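Local coordinates for formate dehydrogenase subunit beta (Desulfovibrio gigas, PDB 1H0H), which carries electrons through three [4Fe-4S] clusters for the enzyme that reversibly oxidises formate to carbon dioxide, at residues B[2-7]-B[137-142]; B[73-78]-B[120-125]; B[78-83]-B[99-104]; B[115-120]-B[132-137]; B[188-193]-B[199-204]. All coordinates share one frame; numbering follows the deposited sequence.

Contact 1 of 5, residues B[2-7]-B[137-142]; sequences KGFFVD and CDMCID. With SF4 (iron/sulfur cluster), chain M.
The Cys-X-X-Cys motif of a ferredoxin-type site meets the N-terminal strand 2-7 through Phe4 and Met139, beside the [4Fe-4S] cluster that Cys137 and Cys140 ligate. The Phe4 ring presents its edge to the methionine, with CE1 3.6 Å from Met139 CG and near the plane of the ring. The same ring reaches the cluster, Phe4 CZ lying 3.7 Å from sulfide S4, so the ring touches both the cluster and the methionine. Met139 CG is turned anti to its own nitrogen (chi1 -153°), which carries the chain off the cysteine loop to the strand; its sulfur passes Lys2 CB at 4.3 Å. The rest of the lysine chain runs off to a salt bridge with Asp165. Cys137 SG binds iron FE3 and Cys140 SG binds iron FE1, the latter residue standing at the N-cap of helix 141-144. Asp138 is held by His25 and places OD1 3.4 Å from sulfide S2. Phe163, from the neighbouring strand 161-163, meets Phe4 edge-to-face, and His74 touches Met139. Within the cysteine loop, Met139 N donates to the ligating sulfur Cys137 SG over 3.3 Å, at an N-H...S angle of 156°.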
# COMPACT_ATOMS: atom_id res chain seq x y z
N LYS B 2 -8.40 31.30 23.48
CA LYS B 2 -7.93 30.03 22.98
C LYS B 2 -6.44 29.79 23.10
O LYS B 2 -5.66 30.70 23.36
CB LYS B 2 -8.36 29.84 21.52
CG LYS B 2 -9.85 30.03 21.31
CD LYS B 2 -10.68 28.95 22.00
CE LYS B 2 -12.10 28.99 21.45
NZ LYS B 2 -13.06 28.13 22.19
N GLY B 3 -6.07 28.53 22.92
CA GLY B 3 -4.69 28.12 22.96
C GLY B 3 -4.48 26.84 22.19
O GLY B 3 -5.44 26.23 21.71
N PHE B 4 -3.22 26.44 22.11
CA PHE B 4 -2.80 25.22 21.43
C PHE B 4 -1.80 24.56 22.34
O PHE B 4 -1.03 25.23 23.06
CB PHE B 4 -2.01 25.54 20.14
CG PHE B 4 -2.80 26.18 19.01
CD1 PHE B 4 -3.23 27.49 19.08
CD2 PHE B 4 -3.03 25.46 17.81
CE1 PHE B 4 -3.92 28.09 17.98
CE2 PHE B 4 -3.71 26.04 16.74
CZ PHE B 4 -4.16 27.37 16.83
N PHE B 5 -1.77 23.24 22.30
CA PHE B 5 -0.67 22.52 22.90
C PHE B 5 -0.07 21.68 21.77
O PHE B 5 -0.76 20.87 21.17
CB PHE B 5 -1.11 21.60 24.04
CG PHE B 5 -0.04 20.63 24.48
CD1 PHE B 5 1.26 21.07 24.71
CD2 PHE B 5 -0.31 19.28 24.61
CE1 PHE B 5 2.27 20.18 25.11
CE2 PHE B 5 0.69 18.38 24.99
CZ PHE B 5 1.99 18.85 25.25
N VAL B 6 1.20 21.91 21.46
CA VAL B 6 1.87 21.14 20.42
C VAL B 6 2.87 20.18 21.07
O VAL B 6 3.89 20.60 21.63
CB VAL B 6 2.59 22.06 19.43
CG1 VAL B 6 3.14 21.25 18.26
CG2 VAL B 6 1.67 23.20 18.95
N ASP B 7 2.58 18.89 21.02
CA ASP B 7 3.45 17.91 21.64
C ASP B 7 4.37 17.37 20.56
O ASP B 7 3.98 16.45 19.84
CB ASP B 7 2.61 16.79 22.25
CG ASP B 7 3.42 15.76 22.97
OD1 ASP B 7 4.67 15.82 22.92
OD2 ASP B 7 2.90 14.82 23.61
N CYS B 137 0.31 33.00 10.44
CA CYS B 137 -0.80 32.23 10.97
C CYS B 137 -1.91 33.14 11.50
O CYS B 137 -1.64 34.08 12.28
CB CYS B 137 -0.26 31.38 12.12
SG CYS B 137 -1.48 30.60 13.18
N ASP B 138 -3.15 32.89 11.08
CA ASP B 138 -4.27 33.66 11.59
C ASP B 138 -5.14 32.86 12.57
O ASP B 138 -6.33 33.17 12.78
CB ASP B 138 -5.12 34.24 10.45
CG ASP B 138 -5.89 33.19 9.68
OD1 ASP B 138 -5.73 31.98 9.94
OD2 ASP B 138 -6.68 33.51 8.76
N MET B 139 -4.53 31.85 13.17
CA MET B 139 -5.23 30.95 14.10
C MET B 139 -6.49 30.36 13.44
O MET B 139 -7.40 29.94 14.14
CB MET B 139 -5.62 31.72 15.40
CG MET B 139 -5.75 30.85 16.65
SD MET B 139 -6.46 31.64 18.14
CE MET B 139 -5.02 32.22 18.99
N CYS B 140 -6.54 30.32 12.11
CA CYS B 140 -7.75 29.90 11.44
C CYS B 140 -8.96 30.60 12.07
O CYS B 140 -9.98 29.96 12.43
CB CYS B 140 -7.90 28.36 11.52
SG CYS B 140 -6.81 27.46 10.41
N ILE B 141 -8.87 31.93 12.20
CA ILE B 141 -9.91 32.68 12.87
C ILE B 141 -11.32 32.38 12.34
O ILE B 141 -12.26 32.26 13.13
CB ILE B 141 -9.57 34.21 12.86
CG1 ILE B 141 -10.56 34.99 13.73
CG2 ILE B 141 -9.60 34.75 11.47
CD1 ILE B 141 -10.60 34.54 15.16
N ASP B 142 -11.48 32.26 11.02
CA ASP B 142 -12.77 31.94 10.45
C ASP B 142 -13.32 30.58 10.87
O ASP B 142 -14.53 30.46 11.15
CB ASP B 142 -12.77 32.03 8.93
CG ASP B 142 -11.69 31.20 8.29
OD1 ASP B 142 -10.63 30.92 8.93
OD2 ASP B 142 -11.80 30.80 7.11
FE1 SF4 M . -4.64 27.86 11.03
FE2 SF4 M . -2.67 26.15 11.90
FE3 SF4 M . -2.32 28.89 12.05
FE4 SF4 M . -2.29 27.61 9.62
S1 SF4 M . -0.84 27.31 11.41
S2 SF4 M . -3.37 29.54 10.20
S3 SF4 M . -3.75 25.96 9.87
S4 SF4 M . -3.94 27.79 13.18

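Contact 2 of 5, residues B[73-78]-B[120-125]; sequences RHCIAP and CPYDVP. With SF4 (iron/sulfur cluster), chain N.
Tyr122, in the loop 120-125, receives Arg73 over one face of its ring, and the loop leads into this contact from a cluster ligand. Cys120 SG binds iron FE1 of the [4Fe-4S] cluster. Cys120 to Asp123 form a type I turn, and the chain folds back so that Cys120 SG accepts from Val124 N at 3.3 Å in a nearly straight bond (167°) and from Tyr122 N in a weaker, more bent one. Pro121 follows, its CB over the face of the Tyr122 ring opposite to the arginine. Tyr122 carries most of this segment's share of the contact. Arg73 CG sits 3.7 Å from the ring centroid, a CH-pi contact close to the normal, and the guanidinium then runs on past CD1 with its plane inclined 36° to the ring. A bend at chi2 (-64°) folds the arginine chain along the aromatic surface in this way. These residues wall one of the ferredoxin-type cluster sites, in which Cys75 SG, the ligand of iron FE3, faces the edge of the tyrosine ring as a sulfur-aromatic contact, 3.8 Å from CE2. The phenol OH is hydrogen-bonded to Asp191. A water accepts from Arg73 NH2 and lies 3.0 Å from Tyr122 O, to which it may donate, while Arg73 NH1 forms a salt bridge with Asp70. Val124 CG2 lies 4.0 Å from Arg73 NH1, and Pro125 CD approaches sulfide S3 at 3.6 Å.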
# COMPACT_ATOMS: atom_id res chain seq x y z
N ARG B 73 3.10 32.18 17.66
CA ARG B 73 2.77 31.71 19.02
C ARG B 73 1.52 32.35 19.59
O ARG B 73 1.10 32.00 20.67
CB ARG B 73 3.91 32.02 19.97
CG ARG B 73 5.26 31.49 19.51
CD ARG B 73 5.37 29.95 19.42
NE ARG B 73 6.78 29.59 19.33
CZ ARG B 73 7.49 29.60 18.21
NH1 ARG B 73 6.92 29.96 17.05
NH2 ARG B 73 8.77 29.26 18.25
N HIS B 74 0.99 33.34 18.89
CA HIS B 74 -0.14 34.12 19.38
C HIS B 74 0.11 34.59 20.80
O HIS B 74 -0.64 34.30 21.74
CB HIS B 74 -1.45 33.37 19.17
CG HIS B 74 -1.80 33.24 17.73
ND1 HIS B 74 -2.47 34.22 17.03
CD2 HIS B 74 -1.46 32.29 16.81
CE1 HIS B 74 -2.58 33.86 15.77
NE2 HIS B 74 -1.99 32.69 15.61
N CYS B 75 1.24 35.30 20.93
CA CYS B 75 1.68 35.89 22.20
C CYS B 75 0.56 36.57 22.96
O CYS B 75 -0.25 37.31 22.38
CB CYS B 75 2.78 36.90 21.92
SG CYS B 75 4.28 36.16 21.25
N ILE B 76 0.51 36.32 24.26
CA ILE B 76 -0.53 36.90 25.09
C ILE B 76 -0.46 38.43 25.04
O ILE B 76 -1.49 39.12 24.99
CB ILE B 76 -0.39 36.36 26.51
CG1 ILE B 76 -0.80 34.87 26.50
CG2 ILE B 76 -1.25 37.16 27.50
CD1 ILE B 76 -0.39 34.15 27.76
N ALA B 77 0.76 38.95 25.04
CA ALA B 77 1.01 40.38 24.96
C ALA B 77 1.93 40.56 23.77
O ALA B 77 3.14 40.67 23.93
CB ALA B 77 1.71 40.85 26.23
N PRO B 78 1.35 40.60 22.58
CA PRO B 78 2.11 40.54 21.33
C PRO B 78 3.00 41.74 21.02
O PRO B 78 2.49 42.83 20.78
CB PRO B 78 1.02 40.38 20.26
CG PRO B 78 -0.21 40.95 20.88
CD PRO B 78 -0.12 40.68 22.35
N CYS B 120 9.34 40.45 16.92
CA CYS B 120 8.95 39.06 17.17
C CYS B 120 10.12 38.21 17.68
O CYS B 120 11.08 37.95 16.96
CB CYS B 120 8.37 38.41 15.94
SG CYS B 120 7.94 36.68 16.24
N PRO B 121 10.02 37.75 18.91
CA PRO B 121 11.09 36.95 19.52
C PRO B 121 11.25 35.63 18.79
O PRO B 121 12.30 35.00 18.89
CB PRO B 121 10.56 36.68 20.94
CG PRO B 121 9.49 37.71 21.15
CD PRO B 121 8.87 37.94 19.81
N TYR B 122 10.23 35.24 18.05
CA TYR B 122 10.22 33.95 17.39
C TYR B 122 10.49 34.02 15.90
O TYR B 122 10.44 33.01 15.21
CB TYR B 122 8.87 33.26 17.67
CG TYR B 122 8.59 33.22 19.15
CD1 TYR B 122 9.25 32.29 19.96
CD2 TYR B 122 7.75 34.15 19.76
CE1 TYR B 122 9.03 32.26 21.30
CE2 TYR B 122 7.54 34.13 21.12
CZ TYR B 122 8.18 33.17 21.87
OH TYR B 122 8.01 33.11 23.21
N ASP B 123 10.73 35.23 15.41
CA ASP B 123 11.04 35.49 14.01
C ASP B 123 10.00 34.91 13.07
O ASP B 123 10.33 34.24 12.10
CB ASP B 123 12.44 34.95 13.67
CG ASP B 123 12.88 35.39 12.31
OD1 ASP B 123 12.50 36.51 11.90
OD2 ASP B 123 13.58 34.67 11.56
N VAL B 124 8.73 35.16 13.37
CA VAL B 124 7.62 34.60 12.62
C VAL B 124 7.05 35.40 11.41
O VAL B 124 6.90 34.80 10.35
CB VAL B 124 6.48 34.15 13.58
CG1 VAL B 124 5.21 33.78 12.81
CG2 VAL B 124 6.95 32.98 14.44
N PRO B 125 6.75 36.69 11.55
CA PRO B 125 6.07 37.45 10.48
C PRO B 125 6.87 37.60 9.20
O PRO B 125 8.09 37.76 9.26
CB PRO B 125 5.89 38.86 11.07
CG PRO B 125 6.39 38.83 12.45
CD PRO B 125 7.03 37.53 12.73
FE1 SF4 N . 5.76 36.94 16.74
FE2 SF4 N . 3.27 35.78 16.43
FE3 SF4 N . 4.18 36.68 18.99
FE4 SF4 N . 3.57 38.52 17.02
S1 SF4 N . 2.05 37.07 18.12
S2 SF4 N . 5.36 38.58 18.28
S3 SF4 N . 4.25 37.34 15.08
S4 SF4 N . 5.05 34.91 17.67
O HOH W 1 9.82 30.12 15.79

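Contact 3 of 5, residues B[78-83]-B[99-104]; sequences PPCKAT and GCVLFT. With SF4 (iron/sulfur cluster), chain N.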
# COMPACT_ATOMS: atom_id res chain seq x y z
N PRO B 78 1.35 40.60 22.58
CA PRO B 78 2.11 40.54 21.33
C PRO B 78 3.00 41.74 21.02
O PRO B 78 2.49 42.83 20.78
CB PRO B 78 1.02 40.38 20.26
CG PRO B 78 -0.21 40.95 20.88
CD PRO B 78 -0.12 40.68 22.35
N PRO B 79 4.31 41.54 21.02
CA PRO B 79 5.23 42.63 20.71
C PRO B 79 5.14 43.09 19.25
O PRO B 79 5.43 44.25 19.01
CB PRO B 79 6.62 42.05 21.02
CG PRO B 79 6.44 40.61 21.21
CD PRO B 79 4.99 40.28 21.35
N CYS B 80 4.77 42.23 18.32
CA CYS B 80 4.62 42.68 16.94
C CYS B 80 3.59 43.78 16.87
O CYS B 80 3.84 44.84 16.29
CB CYS B 80 4.21 41.53 16.04
SG CYS B 80 2.73 40.70 16.60
N LYS B 81 2.43 43.54 17.48
CA LYS B 81 1.38 44.57 17.53
C LYS B 81 1.77 45.80 18.32
O LYS B 81 1.45 46.94 17.96
CB LYS B 81 0.09 44.04 18.13
CG LYS B 81 -1.06 45.09 18.10
CD LYS B 81 -2.38 44.47 18.54
CE LYS B 81 -3.39 45.52 18.97
NZ LYS B 81 -3.63 46.50 17.91
N ALA B 82 2.44 45.58 19.45
CA ALA B 82 2.83 46.70 20.28
C ALA B 82 3.66 47.72 19.48
O ALA B 82 3.53 48.92 19.66
CB ALA B 82 3.62 46.19 21.49
N THR B 83 4.50 47.20 18.59
CA THR B 83 5.36 48.01 17.73
C THR B 83 4.55 48.66 16.62
O THR B 83 4.63 49.86 16.38
CB THR B 83 6.41 47.10 17.10
OG1 THR B 83 7.30 46.66 18.14
CG2 THR B 83 7.29 47.86 16.12
N GLY B 99 -8.06 35.54 21.34
CA GLY B 99 -6.65 35.75 21.63
C GLY B 99 -5.86 35.79 20.33
O GLY B 99 -4.63 35.93 20.34
N CYS B 100 -6.55 35.68 19.19
CA CYS B 100 -5.83 35.68 17.92
C CYS B 100 -5.14 37.00 17.65
O CYS B 100 -5.71 38.07 17.87
CB CYS B 100 -6.75 35.36 16.73
SG CYS B 100 -5.93 35.57 15.11
N VAL B 101 -3.91 36.91 17.15
CA VAL B 101 -3.14 38.07 16.74
C VAL B 101 -3.22 38.04 15.24
O VAL B 101 -2.67 37.16 14.59
CB VAL B 101 -1.68 37.98 17.24
CG1 VAL B 101 -0.84 39.11 16.68
CG2 VAL B 101 -1.65 37.99 18.79
N LEU B 102 -3.95 38.98 14.68
CA LEU B 102 -4.28 38.93 13.28
C LEU B 102 -3.60 40.00 12.45
O LEU B 102 -3.90 41.19 12.57
CB LEU B 102 -5.80 39.03 13.14
CG LEU B 102 -6.41 39.05 11.74
CD1 LEU B 102 -6.06 37.78 10.96
CD2 LEU B 102 -7.91 39.19 11.86
N PHE B 103 -2.64 39.59 11.61
CA PHE B 103 -2.05 40.55 10.69
C PHE B 103 -3.08 40.77 9.60
O PHE B 103 -3.58 39.80 9.01
CB PHE B 103 -0.78 40.03 10.03
CG PHE B 103 0.48 40.30 10.80
CD1 PHE B 103 0.53 40.14 12.17
CD2 PHE B 103 1.64 40.64 10.13
CE1 PHE B 103 1.70 40.34 12.84
CE2 PHE B 103 2.83 40.84 10.80
CZ PHE B 103 2.87 40.69 12.15
N THR B 104 -3.38 42.01 9.31
CA THR B 104 -4.31 42.33 8.24
C THR B 104 -3.56 42.93 7.06
O THR B 104 -2.40 43.29 7.17
CB THR B 104 -5.38 43.34 8.75
OG1 THR B 104 -4.78 44.65 8.92
CG2 THR B 104 -5.85 43.01 10.14
FE1 SF4 N . 5.76 36.94 16.74
FE2 SF4 N . 3.27 35.78 16.43
FE3 SF4 N . 4.18 36.68 18.99
FE4 SF4 N . 3.57 38.52 17.02
S1 SF4 N . 2.05 37.07 18.12
S2 SF4 N . 5.36 38.58 18.28
S3 SF4 N . 4.25 37.34 15.08
S4 SF4 N . 5.05 34.91 17.67
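Cys80 SG, bound to iron FE4 of the cluster at 2.4 Å, touches both Val101 and Phe103. One methyl of the valine, CG1, stands 3.9 Å from the sulfur. The phenyl ring offers its edge instead: Phe103 CE1 is 3.9 Å from Cys80 SG, and the sulfur lies 84° off the ring normal, an edge-on sulfur-aromatic contact. The cysteine torsion (chi1 55°) sets SG between the backbone nitrogen and the carbonyl carbon and aims it at the iron. Val101 divides its two methyls between neighbours, CG1 serving the cysteine while CG2 packs on Pro78 CB at 3.9 Å; both methyls also border sulfide S1. Next to Cys80 in the helix, Pro79 CD lies 3.5 Å from sulfide S2. This is the helical side of a ferredoxin-type [4Fe-4S] site, where the ligand comes from the first turn of helix 79-84, with Pro78 as its N-cap residue, and strand 101-103, paired antiparallel with 92-94, adds Val101 to the apolar wall. Further out, Pro79 O takes bonds from both Thr83 N and Thr83 OG1, which arrive from opposite faces of the carbonyl plane and secure the helical turn. The strand has its own fixing: His74 ND1 is hydrogen-bonded to Val101 N. Ile92 packs against Val101 and Phe103, and Val116 of helix 113-119 touches the phenyl ring.

Contact 4 of 5, residues B[115-120]-B[132-137]; sequences SVISAC and NQMAKC. With SF4 (iron/sulfur cluster), chain N; SF4 (iron/sulfur cluster), chain M.
Met134 reaches helix 113-119 with the end of its side chain, putting SD against Ile117 and CE against Val116. The chain is extended through chi2 (176°) and then bends at chi3 (-65°), and this turn brings the methyl round to Val116 while the sulfur stays beside the isoleucine. Ile117 meets that sulfur with its longer arm, CG1 lying 3.7 Å from Met134 SD and CD1 a little farther off. Val116 offers the CG1 branch, 3.9 Å from Met134 CE. The contact is wholly apolar and joins the helix to strand 134-135, which pairs with strand 126-127 in a small antiparallel sheet. Phe103 also packs on Met134. The two segments, part of the dicluster ferredoxin-type fold, run on to ligands of different clusters. Lys136 CG lies between its backbone N and carbonyl carbon (chi1 64°), which sets the chain off along the cluster of Cys120, with Lys136 CD 3.5 Å from sulfide S3. The positive charge, close to the sulfides, would probably help to balance the negative charge of the cluster and its thiolates. A final bend at chi4 turns Lys136 NZ to Cys137 O, 2.8 Å away, and the ammonium also bonds Val101 O.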
# COMPACT_ATOMS: atom_id res chain seq x y z
N SER B 115 10.77 46.88 11.95
CA SER B 115 10.73 46.92 13.40
C SER B 115 9.69 45.94 13.90
O SER B 115 9.88 45.33 14.95
CB SER B 115 10.39 48.33 13.89
OG SER B 115 11.52 49.20 13.79
N VAL B 116 8.61 45.78 13.13
CA VAL B 116 7.54 44.84 13.48
C VAL B 116 8.12 43.42 13.44
O VAL B 116 7.96 42.65 14.39
CB VAL B 116 6.33 44.98 12.51
CG1 VAL B 116 5.24 43.91 12.76
CG2 VAL B 116 5.74 46.36 12.62
N ILE B 117 8.85 43.08 12.38
CA ILE B 117 9.42 41.74 12.25
C ILE B 117 10.48 41.50 13.33
O ILE B 117 10.46 40.46 13.97
CB ILE B 117 9.99 41.49 10.84
CG1 ILE B 117 8.88 41.61 9.80
CG2 ILE B 117 10.64 40.08 10.72
CD1 ILE B 117 9.38 41.43 8.35
N SER B 118 11.35 42.49 13.58
CA SER B 118 12.38 42.29 14.60
C SER B 118 11.81 42.20 16.02
O SER B 118 12.45 41.63 16.89
CB SER B 118 13.49 43.36 14.58
OG SER B 118 12.99 44.66 14.77
N ALA B 119 10.62 42.78 16.26
CA ALA B 119 10.00 42.69 17.60
C ALA B 119 9.57 41.26 17.93
O ALA B 119 9.37 40.92 19.10
CB ALA B 119 8.77 43.61 17.69
N CYS B 120 9.34 40.45 16.92
CA CYS B 120 8.95 39.06 17.17
C CYS B 120 10.12 38.21 17.68
O CYS B 120 11.08 37.95 16.96
CB CYS B 120 8.37 38.41 15.94
SG CYS B 120 7.94 36.68 16.24
N ASN B 132 4.89 46.32 1.57
CA ASN B 132 5.14 46.12 2.99
C ASN B 132 4.13 45.20 3.65
O ASN B 132 4.18 45.01 4.86
CB ASN B 132 5.16 47.44 3.74
CG ASN B 132 6.41 48.22 3.50
OD1 ASN B 132 7.28 47.79 2.75
ND2 ASN B 132 6.51 49.40 4.13
N GLN B 133 3.21 44.65 2.87
CA GLN B 133 2.22 43.77 3.45
C GLN B 133 2.86 42.56 4.08
O GLN B 133 3.73 41.93 3.47
CB GLN B 133 1.20 43.30 2.41
CG GLN B 133 -0.04 42.73 3.05
CD GLN B 133 -1.15 42.51 2.04
OE1 GLN B 133 -1.26 43.25 1.06
NE2 GLN B 133 -1.99 41.51 2.29
N MET B 134 2.38 42.20 5.26
CA MET B 134 2.89 41.04 6.00
C MET B 134 1.79 40.05 6.37
O MET B 134 0.64 40.43 6.55
CB MET B 134 3.62 41.51 7.25
CG MET B 134 4.94 42.26 6.97
SD MET B 134 5.70 42.90 8.48
CE MET B 134 4.45 44.09 8.97
N ALA B 135 2.13 38.77 6.48
CA ALA B 135 1.15 37.77 6.87
C ALA B 135 1.82 36.68 7.68
O ALA B 135 3.05 36.60 7.72
CB ALA B 135 0.42 37.19 5.63
N LYS B 136 1.01 35.86 8.34
CA LYS B 136 1.45 34.78 9.22
C LYS B 136 0.17 34.04 9.61
O LYS B 136 -0.92 34.39 9.15
CB LYS B 136 2.13 35.36 10.48
CG LYS B 136 1.17 36.17 11.34
CD LYS B 136 1.77 36.53 12.73
CE LYS B 136 0.67 37.04 13.71
NZ LYS B 136 -0.36 35.93 13.99
N CYS B 137 0.31 33.00 10.44
CA CYS B 137 -0.80 32.23 10.97
C CYS B 137 -1.91 33.14 11.50
O CYS B 137 -1.64 34.08 12.28
CB CYS B 137 -0.26 31.38 12.12
SG CYS B 137 -1.48 30.60 13.18
FE1 SF4 N . 5.76 36.94 16.74
FE2 SF4 N . 3.27 35.78 16.43
FE3 SF4 N . 4.18 36.68 18.99
FE4 SF4 N . 3.57 38.52 17.02
S1 SF4 N . 2.05 37.07 18.12
S2 SF4 N . 5.36 38.58 18.28
S3 SF4 N . 4.25 37.34 15.08
S4 SF4 N . 5.05 34.91 17.67
FE1 SF4 M . -4.64 27.86 11.03
FE2 SF4 M . -2.67 26.15 11.90
FE3 SF4 M . -2.32 28.89 12.05
FE4 SF4 M . -2.29 27.61 9.62
S1 SF4 M . -0.84 27.31 11.41
S2 SF4 M . -3.37 29.54 10.20
S3 SF4 M . -3.75 25.96 9.87
S4 SF4 M . -3.94 27.79 13.18

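Contact 5 of 5, residues B[188-193]-B[199-204]; sequences KLCDPD and FLTAHN
Phe199 has a water in the plane of its ring, at the edge, and Phe68 stacked on the ring; its CB lies 4.1 Å from Cys190 SG across the hairpin. That water joins the strands, donating to Cys190 O and accepting from Phe199 N. Direct backbone bonds do the rest of the pairing in this antiparallel beta hairpin: Cys190 N to Phe199 O (2.8 Å), and a reciprocal pair between Lys188 and Thr201, of which Thr201 N to Lys188 O measures 3.0 Å. Leu189 and Leu200 form the non-hydrogen-bonded pair between them, and Leu189 CA makes a CA-H...O contact with Phe199 O. On the leucine face Leu189 CD2 meets Leu200 CB at 3.8 Å. On the other face Lys188 and Thr201 run side by side, the lysine CG 4.1 Å from Thr201 OG1; this hydroxyl donates to His203 O, tying down the chain after the strand, and it also lies 4.0 Å from Cys190 SG. Strand 188-189 is one edge, within this chain, of a four-stranded mixed sheet; strand 197-201 lies between it and strand 2-7, to which it runs parallel, and Val6 packs on Phe199. Helix 166-180 covers the leucine face, with Ala173 against Leu189 and Leu177 and Ile180 against Leu200.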
# COMPACT_ATOMS: atom_id res chain seq x y z
N LYS B 188 11.00 20.35 28.22
CA LYS B 188 10.36 21.55 28.79
C LYS B 188 9.30 22.12 27.87
O LYS B 188 9.21 21.75 26.71
CB LYS B 188 11.39 22.63 29.08
CG LYS B 188 12.24 23.00 27.88
CD LYS B 188 13.25 24.09 28.24
CE LYS B 188 12.58 25.43 28.32
NZ LYS B 188 13.38 26.41 29.14
N LEU B 189 8.49 23.02 28.42
CA LEU B 189 7.52 23.74 27.64
C LEU B 189 8.23 25.01 27.19
O LEU B 189 9.10 25.51 27.88
CB LEU B 189 6.30 24.08 28.48
CG LEU B 189 5.53 22.85 28.95
CD1 LEU B 189 4.35 23.27 29.78
CD2 LEU B 189 5.09 22.09 27.71
N CYS B 190 7.86 25.51 26.02
CA CYS B 190 8.51 26.68 25.47
C CYS B 190 7.70 27.94 25.84
O CYS B 190 6.57 28.10 25.43
CB CYS B 190 8.68 26.49 23.96
SG CYS B 190 9.75 25.06 23.50
N ASP B 191 8.30 28.78 26.68
CA ASP B 191 7.68 30.01 27.19
C ASP B 191 6.22 29.84 27.56
O ASP B 191 5.38 30.61 27.09
CB ASP B 191 7.85 31.10 26.14
CG ASP B 191 9.30 31.36 25.81
OD1 ASP B 191 10.16 31.19 26.73
OD2 ASP B 191 9.67 31.72 24.68
N PRO B 192 5.91 28.87 28.40
CA PRO B 192 4.50 28.54 28.68
C PRO B 192 3.66 29.67 29.28
O PRO B 192 2.45 29.63 29.15
CB PRO B 192 4.61 27.39 29.68
CG PRO B 192 5.97 27.57 30.30
CD PRO B 192 6.84 27.99 29.14
N ASP B 193 4.28 30.65 29.92
CA ASP B 193 3.52 31.75 30.51
C ASP B 193 3.26 32.91 29.55
O ASP B 193 2.45 33.80 29.86
CB ASP B 193 4.27 32.29 31.72
CG ASP B 193 4.43 31.26 32.83
OD1 ASP B 193 3.56 30.38 32.96
OD2 ASP B 193 5.40 31.27 33.61
N PHE B 199 4.57 24.79 22.85
CA PHE B 199 5.30 23.58 22.42
C PHE B 199 5.99 22.85 23.57
O PHE B 199 6.62 23.49 24.44
CB PHE B 199 6.38 23.90 21.41
CG PHE B 199 5.89 24.45 20.12
CD1 PHE B 199 5.63 25.80 20.00
CD2 PHE B 199 5.77 23.63 18.99
CE1 PHE B 199 5.23 26.32 18.81
CE2 PHE B 199 5.36 24.15 17.78
CZ PHE B 199 5.07 25.50 17.70
N LEU B 200 5.86 21.53 23.58
CA LEU B 200 6.60 20.67 24.48
C LEU B 200 7.74 20.09 23.67
O LEU B 200 7.52 19.62 22.54
CB LEU B 200 5.74 19.52 25.00
CG LEU B 200 6.49 18.41 25.76
CD1 LEU B 200 7.16 18.97 27.02
CD2 LEU B 200 5.59 17.26 26.15
N THR B 201 8.95 20.18 24.20
CA THR B 201 10.11 19.55 23.58
C THR B 201 10.70 18.58 24.57
O THR B 201 10.54 18.76 25.78
CB THR B 201 11.17 20.57 23.13
OG1 THR B 201 11.49 21.50 24.19
CG2 THR B 201 10.64 21.41 21.99
N ALA B 202 11.37 17.55 24.06
CA ALA B 202 11.95 16.54 24.92
C ALA B 202 13.41 16.84 25.27
O ALA B 202 13.99 16.18 26.10
CB ALA B 202 11.82 15.16 24.28
N HIS B 203 13.98 17.83 24.61
CA HIS B 203 15.37 18.21 24.81
C HIS B 203 15.48 19.71 24.65
O HIS B 203 14.49 20.38 24.35
CB HIS B 203 16.27 17.53 23.76
CG HIS B 203 15.96 16.09 23.56
ND1 HIS B 203 16.60 15.09 24.24
CD2 HIS B 203 15.04 15.48 22.77
CE1 HIS B 203 16.11 13.92 23.88
NE2 HIS B 203 15.16 14.13 22.98
N ASN B 204 16.68 20.24 24.84
CA ASN B 204 16.95 21.65 24.61
C ASN B 204 16.20 22.16 23.37
O ASN B 204 16.42 21.66 22.26
CB ASN B 204 18.44 21.81 24.41
CG ASN B 204 18.83 23.21 24.01
OD1 ASN B 204 18.03 24.14 24.08
ND2 ASN B 204 20.10 23.38 23.59
O HOH W 2 5.52 27.47 22.89

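How the contacts relate
From the N terminus, strand 2-7 opens the widest loop, which contact 1 closes at 137-142; contacts 2, 3 and 4 all fall within it. Contact 2 begins at 73-78 and ends at 120-125, enclosing contact 3, with which it shares Pro78. Contact 4 crosses contact 2, since its segments alternate with those of contact 2 and the two share Cys120; it follows contact 3 in series and meets contact 1 at Cys137. Contacts 2, 3 and 4 border one cluster, contact 1 borders another, and 132-137 bridges the two. Contact 5 comes afterwards as a local hairpin, yet strand 197-201 lies beside strand 2-7, and segment 188-193 touches the 120-125 loop, joining the C-terminal region to contacts 1 and 2.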